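Local structure of PLP-Dependent L-Arginine Hydroxylase MppP (Streptomyces wadayamensis, 6C9B) at residues S148-V153 with H181-A186. The protein is a pyridoxal-phosphate-dependent enzyme that acts as an oxidase on L-arginine, giving 4-hydroxy-2-ketoarginine and 2-ketoarginine as products. Residues are numbered along the deposited sequence; the frame is centred on the assembly and turned at random.
Sequences SSVGCV and HGTVLA
C152 pairs with V184 where two parallel strands begin, and three backbone hydrogen bonds join the segments. V184 N reaches G151 O at 3.0 Å from above the carbonyl plane, 36° out of it. V153 N bonds to V184 O (2.9 Å), and A186 N to V153 O (2.9 Å). V184 O is touched a second time, by a CA-H...O contact from C152 CA at 3.1 Å.

Followed outward, the C152 side chain meets V184 first and then A186. Its CB lies 4.2 Å from V184 CB and close to V184 O; SG, held anti to the backbone N (chi1 178°), lies 3.6 Å from V184 O and 3.9 Å from A186 CB. V184 CG1 borders the same sulfur. On the other face of the sheet, V153 CB meets L185 CD1, which also rests against V153 O.

T183 lays its methyl against the backbone of the other segment: CG2, anti to the backbone N, sits 3.6 Å from C152 N and equally near G151 C. The T183 and V153 side chains cross obliquely, with their CG2 atoms in contact. T183 OG1 is buried without a hydrogen-bonding partner. G182, with positive phi, is the C-prime residue of the Schellman motif that ends helix 168-181.

The pairing closes a beta-alpha-beta unit of strand 152-156, helix 168-181 and strand 184-188 in the seven-stranded mixed sheet, the central sheet of the large domain in fold-type-I PLP enzymes. L185 packs on L174, A175 and C178 of that helix and V153 on L147 of helix 144-149, while strands 107-112 and 212-218 flank the pair.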
# COMPACT_ATOMS: atom_id res chain seq x y z
N SER B 148 -3.64 -17.64 -28.08
CA SER B 148 -4.62 -18.64 -27.68
C SER B 148 -4.20 -19.39 -26.42
O SER B 148 -5.02 -20.13 -25.85
CB SER B 148 -4.85 -19.64 -28.82
OG SER B 148 -3.78 -20.56 -28.92
N SER B 149 -2.96 -19.22 -25.97
CA SER B 149 -2.48 -19.89 -24.77
C SER B 149 -2.40 -18.99 -23.54
O SER B 149 -2.10 -19.50 -22.46
CB SER B 149 -1.10 -20.50 -25.02
OG SER B 149 -0.12 -19.49 -25.14
N VAL B 150 -2.62 -17.68 -23.66
CA VAL B 150 -2.56 -16.81 -22.50
C VAL B 150 -3.87 -16.05 -22.37
O VAL B 150 -4.61 -15.86 -23.34
CB VAL B 150 -1.38 -15.81 -22.55
CG1 VAL B 150 -0.06 -16.55 -22.64
CG2 VAL B 150 -1.54 -14.86 -23.74
N GLY B 151 -4.15 -15.59 -21.15
CA GLY B 151 -5.35 -14.83 -20.88
C GLY B 151 -5.11 -13.34 -20.80
O GLY B 151 -6.07 -12.55 -20.71
N CYS B 152 -3.84 -12.94 -20.80
CA CYS B 152 -3.43 -11.56 -20.61
C CYS B 152 -2.06 -11.40 -21.24
O CYS B 152 -1.22 -12.30 -21.16
CB CYS B 152 -3.36 -11.19 -19.13
SG CYS B 152 -2.81 -9.55 -18.77
N VAL B 153 -1.87 -10.26 -21.90
CA VAL B 153 -0.58 -9.79 -22.38
C VAL B 153 -0.27 -8.54 -21.59
O VAL B 153 -1.12 -7.64 -21.51
CB VAL B 153 -0.62 -9.47 -23.89
CG1 VAL B 153 0.70 -8.87 -24.34
CG2 VAL B 153 -0.95 -10.71 -24.71
N HIS B 181 -8.85 -12.17 -29.97
CA HIS B 181 -8.70 -13.38 -29.18
C HIS B 181 -9.40 -13.35 -27.81
O HIS B 181 -9.40 -14.37 -27.11
CB HIS B 181 -7.21 -13.68 -28.95
CG HIS B 181 -6.51 -14.17 -30.18
ND1 HIS B 181 -6.32 -15.51 -30.43
CD2 HIS B 181 -5.99 -13.50 -31.23
CE1 HIS B 181 -5.69 -15.64 -31.59
NE2 HIS B 181 -5.48 -14.44 -32.10
N GLY B 182 -9.98 -12.22 -27.41
CA GLY B 182 -10.59 -12.17 -26.09
C GLY B 182 -9.61 -12.05 -24.95
O GLY B 182 -9.97 -12.32 -23.80
N THR B 183 -8.38 -11.61 -25.23
CA THR B 183 -7.30 -11.51 -24.27
C THR B 183 -7.34 -10.14 -23.57
O THR B 183 -7.70 -9.14 -24.18
CB THR B 183 -5.96 -11.65 -25.01
OG1 THR B 183 -6.06 -12.70 -25.98
CG2 THR B 183 -4.82 -11.97 -24.08
N VAL B 184 -6.94 -10.11 -22.30
CA VAL B 184 -6.76 -8.84 -21.59
C VAL B 184 -5.43 -8.22 -22.00
O VAL B 184 -4.39 -8.88 -21.94
CB VAL B 184 -6.79 -9.04 -20.06
CG1 VAL B 184 -6.54 -7.72 -19.36
CG2 VAL B 184 -8.13 -9.61 -19.59
N LEU B 185 -5.45 -6.95 -22.40
CA LEU B 185 -4.21 -6.19 -22.61
C LEU B 185 -3.99 -5.31 -21.38
O LEU B 185 -4.84 -4.47 -21.07
CB LEU B 185 -4.28 -5.35 -23.88
CG LEU B 185 -3.03 -4.50 -24.20
CD1 LEU B 185 -1.79 -5.31 -24.20
CD2 LEU B 185 -3.24 -3.86 -25.56
N ALA B 186 -2.87 -5.50 -20.69
CA ALA B 186 -2.54 -4.76 -19.49
C ALA B 186 -1.28 -3.96 -19.73
O ALA B 186 -0.31 -4.51 -20.27
CB ALA B 186 -2.33 -5.68 -18.29